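Local coordinates for protein phospholipase C-beta (PLC-beta) (PDB 3QR0) that belongs to the phosphoinositide-specific phospholipase C family as a cuttlefish beta isoform, a multidomain protein with a calcium-bearing TIM-barrel core, at residues T569-Y583 against C593-M607. Sequence-based numbering, arbitrary orientation.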
# COMPACT_ATOMS: atom_id res chain seq x y z
N THR A 569 11.06 -19.47 4.18
CA THR A 569 9.84 -19.96 4.81
C THR A 569 8.64 -19.20 4.27
O THR A 569 8.65 -17.96 4.20
CB THR A 569 9.85 -19.78 6.34
OG1 THR A 569 11.08 -20.26 6.88
CG2 THR A 569 8.69 -20.56 6.99
N ARG A 570 7.62 -19.94 3.87
CA ARG A 570 6.31 -19.37 3.59
C ARG A 570 5.37 -19.73 4.74
O ARG A 570 5.42 -20.85 5.24
CB ARG A 570 5.77 -19.90 2.26
CG ARG A 570 4.38 -19.40 1.90
CD ARG A 570 4.03 -19.74 0.45
NE ARG A 570 2.70 -19.26 0.10
CZ ARG A 570 1.56 -19.90 0.35
NH1 ARG A 570 1.55 -21.10 0.94
NH2 ARG A 570 0.40 -19.35 -0.01
N ILE A 571 4.53 -18.79 5.13
CA ILE A 571 3.55 -19.00 6.19
C ILE A 571 2.17 -18.77 5.59
O ILE A 571 2.02 -17.90 4.74
CB ILE A 571 3.75 -18.01 7.35
CG1 ILE A 571 5.23 -17.93 7.76
CG2 ILE A 571 2.85 -18.38 8.55
CD1 ILE A 571 5.73 -19.11 8.56
N TYR A 572 1.17 -19.54 6.01
CA TYR A 572 -0.20 -19.27 5.58
C TYR A 572 -1.22 -19.55 6.68
O TYR A 572 -0.95 -20.36 7.58
CB TYR A 572 -0.53 -20.05 4.29
CG TYR A 572 -0.45 -21.54 4.42
CD1 TYR A 572 -1.58 -22.28 4.74
CD2 TYR A 572 0.75 -22.23 4.22
CE1 TYR A 572 -1.53 -23.66 4.87
CE2 TYR A 572 0.81 -23.61 4.34
CZ TYR A 572 -0.33 -24.32 4.67
OH TYR A 572 -0.30 -25.69 4.80
N PRO A 573 -2.38 -18.87 6.63
CA PRO A 573 -3.34 -18.99 7.73
C PRO A 573 -3.96 -20.38 7.88
O PRO A 573 -4.17 -21.08 6.89
CB PRO A 573 -4.41 -17.94 7.40
CG PRO A 573 -4.22 -17.61 5.97
CD PRO A 573 -2.78 -17.84 5.66
N LYS A 574 -4.22 -20.77 9.12
CA LYS A 574 -4.88 -22.04 9.43
C LYS A 574 -6.32 -22.10 8.89
O LYS A 574 -6.97 -21.07 8.69
CB LYS A 574 -4.89 -22.28 10.94
CG LYS A 574 -5.64 -21.22 11.76
CD LYS A 574 -5.46 -21.43 13.26
CE LYS A 574 -5.90 -20.18 14.03
NZ LYS A 574 -5.80 -20.35 15.51
N GLY A 575 -6.80 -23.32 8.69
CA GLY A 575 -8.12 -23.56 8.12
C GLY A 575 -9.31 -23.06 8.92
O GLY A 575 -10.40 -22.87 8.36
N THR A 576 -9.13 -22.85 10.23
CA THR A 576 -10.22 -22.37 11.09
C THR A 576 -10.59 -20.91 10.83
O THR A 576 -11.66 -20.46 11.25
CB THR A 576 -9.90 -22.54 12.60
OG1 THR A 576 -8.61 -21.98 12.88
CG2 THR A 576 -9.92 -24.00 12.99
N ARG A 577 -9.71 -20.15 10.17
CA ARG A 577 -10.02 -18.77 9.79
C ARG A 577 -10.89 -18.75 8.55
O ARG A 577 -10.51 -18.20 7.51
CB ARG A 577 -8.73 -17.98 9.55
CG ARG A 577 -7.84 -17.82 10.76
CD ARG A 577 -6.54 -17.11 10.39
NE ARG A 577 -5.64 -16.96 11.53
CZ ARG A 577 -5.72 -15.99 12.44
NH1 ARG A 577 -6.68 -15.07 12.39
NH2 ARG A 577 -4.84 -15.96 13.43
N VAL A 578 -12.07 -19.34 8.66
CA VAL A 578 -12.98 -19.52 7.53
C VAL A 578 -13.50 -18.19 6.96
O VAL A 578 -13.89 -18.13 5.79
CB VAL A 578 -14.17 -20.45 7.89
CG1 VAL A 578 -13.66 -21.85 8.22
CG2 VAL A 578 -15.00 -19.89 9.05
N ASP A 579 -13.48 -17.13 7.77
CA ASP A 579 -13.90 -15.80 7.34
C ASP A 579 -12.79 -14.99 6.64
O ASP A 579 -12.98 -13.80 6.33
CB ASP A 579 -14.48 -14.99 8.51
CG ASP A 579 -13.46 -14.74 9.64
OD1 ASP A 579 -12.37 -15.36 9.66
OD2 ASP A 579 -13.79 -13.91 10.51
N SER A 580 -11.65 -15.64 6.41
CA SER A 580 -10.51 -15.07 5.70
C SER A 580 -9.79 -13.99 6.51
O SER A 580 -9.08 -13.15 5.94
CB SER A 580 -10.92 -14.57 4.31
OG SER A 580 -11.61 -15.59 3.59
N SER A 581 -9.94 -14.04 7.83
CA SER A 581 -9.21 -13.17 8.73
C SER A 581 -7.73 -13.52 8.66
O SER A 581 -7.35 -14.60 8.22
CB SER A 581 -9.73 -13.33 10.16
OG SER A 581 -9.50 -14.64 10.63
N ASN A 582 -6.89 -12.58 9.08
CA ASN A 582 -5.44 -12.72 8.99
C ASN A 582 -4.74 -12.64 10.34
O ASN A 582 -5.22 -11.96 11.25
CB ASN A 582 -4.88 -11.59 8.13
CG ASN A 582 -5.23 -11.74 6.67
OD1 ASN A 582 -4.94 -12.76 6.06
ND2 ASN A 582 -5.86 -10.71 6.10
N TYR A 583 -3.60 -13.30 10.45
CA TYR A 583 -2.63 -13.00 11.50
C TYR A 583 -1.87 -11.71 11.17
O TYR A 583 -1.79 -11.31 10.00
CB TYR A 583 -1.62 -14.13 11.70
CG TYR A 583 -1.07 -14.73 10.42
CD1 TYR A 583 -1.37 -16.04 10.07
CD2 TYR A 583 -0.24 -14.00 9.57
CE1 TYR A 583 -0.88 -16.60 8.90
CE2 TYR A 583 0.25 -14.56 8.39
CZ TYR A 583 -0.07 -15.86 8.07
OH TYR A 583 0.41 -16.44 6.91
N CYS A 593 10.98 -14.75 8.39
CA CYS A 593 10.19 -15.44 7.35
C CYS A 593 9.92 -14.47 6.21
O CYS A 593 9.57 -13.32 6.45
CB CYS A 593 8.86 -15.98 7.89
SG CYS A 593 9.03 -17.16 9.24
N GLN A 594 10.06 -14.95 4.98
CA GLN A 594 10.04 -14.09 3.80
C GLN A 594 8.67 -14.01 3.14
O GLN A 594 8.26 -12.93 2.70
CB GLN A 594 11.06 -14.57 2.77
CG GLN A 594 12.47 -14.66 3.30
CD GLN A 594 12.77 -16.00 3.95
OE1 GLN A 594 11.87 -16.80 4.20
NE2 GLN A 594 14.04 -16.26 4.20
N LEU A 595 7.97 -15.14 3.07
CA LEU A 595 6.71 -15.23 2.35
C LEU A 595 5.56 -15.39 3.34
O LEU A 595 5.03 -16.48 3.53
CB LEU A 595 6.74 -16.39 1.35
CG LEU A 595 7.79 -16.32 0.23
CD1 LEU A 595 7.88 -17.66 -0.52
CD2 LEU A 595 7.50 -15.19 -0.73
N VAL A 596 5.19 -14.28 3.98
CA VAL A 596 4.15 -14.29 5.01
C VAL A 596 2.80 -13.99 4.34
O VAL A 596 2.39 -12.84 4.21
CB VAL A 596 4.50 -13.29 6.12
CG1 VAL A 596 3.46 -13.32 7.23
CG2 VAL A 596 5.87 -13.61 6.68
N ALA A 597 2.13 -15.07 3.92
CA ALA A 597 0.93 -14.98 3.07
C ALA A 597 -0.33 -14.51 3.81
O ALA A 597 -0.68 -15.02 4.88
CB ALA A 597 0.66 -16.32 2.40
N LEU A 598 -1.02 -13.55 3.20
CA LEU A 598 -2.21 -12.96 3.80
C LEU A 598 -3.38 -13.05 2.84
O LEU A 598 -3.21 -13.10 1.62
CB LEU A 598 -1.94 -11.50 4.17
CG LEU A 598 -0.76 -11.27 5.13
CD1 LEU A 598 -0.39 -9.80 5.19
CD2 LEU A 598 -1.10 -11.81 6.51
N ASN A 599 -4.58 -13.05 3.39
CA ASN A 599 -5.79 -12.96 2.60
C ASN A 599 -6.03 -11.51 2.19
O ASN A 599 -6.47 -10.70 3.00
CB ASN A 599 -6.98 -13.51 3.39
CG ASN A 599 -6.84 -14.99 3.67
OD1 ASN A 599 -6.58 -15.78 2.76
ND2 ASN A 599 -7.02 -15.38 4.92
N PHE A 600 -5.76 -11.21 0.92
CA PHE A 600 -5.83 -9.83 0.41
C PHE A 600 -7.24 -9.26 0.37
O PHE A 600 -7.40 -8.04 0.31
CB PHE A 600 -5.17 -9.72 -0.98
CG PHE A 600 -3.71 -9.39 -0.92
CD1 PHE A 600 -2.84 -10.18 -0.19
CD2 PHE A 600 -3.20 -8.29 -1.59
CE1 PHE A 600 -1.49 -9.87 -0.12
CE2 PHE A 600 -1.86 -7.98 -1.53
CZ PHE A 600 -1.00 -8.76 -0.79
N GLN A 601 -8.25 -10.13 0.41
CA GLN A 601 -9.65 -9.69 0.38
C GLN A 601 -10.17 -9.24 1.73
O GLN A 601 -11.26 -8.68 1.81
CB GLN A 601 -10.55 -10.81 -0.17
CG GLN A 601 -10.77 -12.00 0.77
CD GLN A 601 -9.73 -13.09 0.61
OE1 GLN A 601 -8.54 -12.83 0.38
NE2 GLN A 601 -10.17 -14.33 0.74
N CYS A 602 -9.42 -9.51 2.80
CA CYS A 602 -9.85 -9.14 4.15
C CYS A 602 -9.04 -7.95 4.62
O CYS A 602 -7.87 -8.08 4.95
CB CYS A 602 -9.67 -10.31 5.11
SG CYS A 602 -10.21 -9.98 6.80
N PHE A 603 -9.68 -6.78 4.65
CA PHE A 603 -9.01 -5.52 5.00
C PHE A 603 -8.96 -5.29 6.50
O PHE A 603 -9.35 -4.23 7.00
CB PHE A 603 -9.68 -4.36 4.28
CG PHE A 603 -9.48 -4.39 2.79
CD1 PHE A 603 -8.22 -4.14 2.25
CD2 PHE A 603 -10.52 -4.70 1.93
CE1 PHE A 603 -8.01 -4.18 0.88
CE2 PHE A 603 -10.32 -4.74 0.55
CZ PHE A 603 -9.06 -4.48 0.03
N ASP A 604 -8.45 -6.28 7.22
CA ASP A 604 -8.25 -6.17 8.65
C ASP A 604 -6.89 -5.52 8.94
O ASP A 604 -6.17 -5.13 8.01
CB ASP A 604 -8.40 -7.54 9.33
CG ASP A 604 -7.43 -8.60 8.81
OD1 ASP A 604 -6.63 -8.34 7.87
OD2 ASP A 604 -7.48 -9.73 9.35
N ILE A 605 -6.54 -5.38 10.21
CA ILE A 605 -5.28 -4.74 10.60
C ILE A 605 -4.07 -5.32 9.84
O ILE A 605 -3.20 -4.57 9.37
CB ILE A 605 -5.07 -4.76 12.14
CG1 ILE A 605 -3.77 -4.05 12.55
CG2 ILE A 605 -5.11 -6.20 12.68
CD1 ILE A 605 -2.53 -4.92 12.51
N ALA A 606 -4.04 -6.63 9.68
CA ALA A 606 -2.93 -7.31 9.00
C ALA A 606 -2.71 -6.81 7.57
O ALA A 606 -1.59 -6.51 7.18
CB ALA A 606 -3.14 -8.80 9.01
N MET A 607 -3.79 -6.72 6.79
CA MET A 607 -3.70 -6.24 5.41
C MET A 607 -3.38 -4.74 5.33
O MET A 607 -2.60 -4.32 4.48
CB MET A 607 -4.97 -6.56 4.61
CG MET A 607 -4.94 -7.93 3.93
SD MET A 607 -3.44 -8.26 2.97
CE MET A 607 -3.55 -6.99 1.71
O HOH W 1 -8.01 -17.82 5.95
O HOH W 2 -5.50 -8.90 11.35
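With CG turned away from its own carbonyl carbon (chi1 -71°), Asn582 pushes its amide between Asn599 and Asp604, whose CG sits between its backbone N and carbonyl carbon (chi1 58°), a torsion that sets the carboxylate over its own helix start and within reach of Asn582. The contact closes a beta-alpha-beta unit of the TIM barrel, in which strands 569-572 and 595-596 run parallel. Asn582 OD1 accepts from Asn599 N at 2.7 Å. Asn582 ND2 gives both hydrogens nearly in the amide plane, to Asp604 OD1 at 3.1 Å and to Asn599 O at 3.2 Å. Asn599 O also takes Cys602 N, from the opposite face of its plane, closing a type I turn. Asp604 OD1 caps helix 605-613 through a weak bond from Met607 N, while OD2 uses its syn lone pair for Asn582 N, so one carboxylate ties loop to helix start.

Along the strands, Thr569 O accepts from Leu595 N, Ile571 N bonds to Leu595 O at 2.9 Å, and Ile571 O receives Ala597 N. Gln594 swings OE1 back to Thr569 N, 2.8 Å away. Arg570 shares a sheet face with Leu595, bonds through NH1 to Ser543 and through NH2 makes a salt bridge with Glu368, a calcium ligand. Asn599 OD1 bonds to His338, next to another ligand, Asn339. The Tyr583 ring lies against Val596 and Leu598, its CE2 3.6 Å from Leu598 CD2.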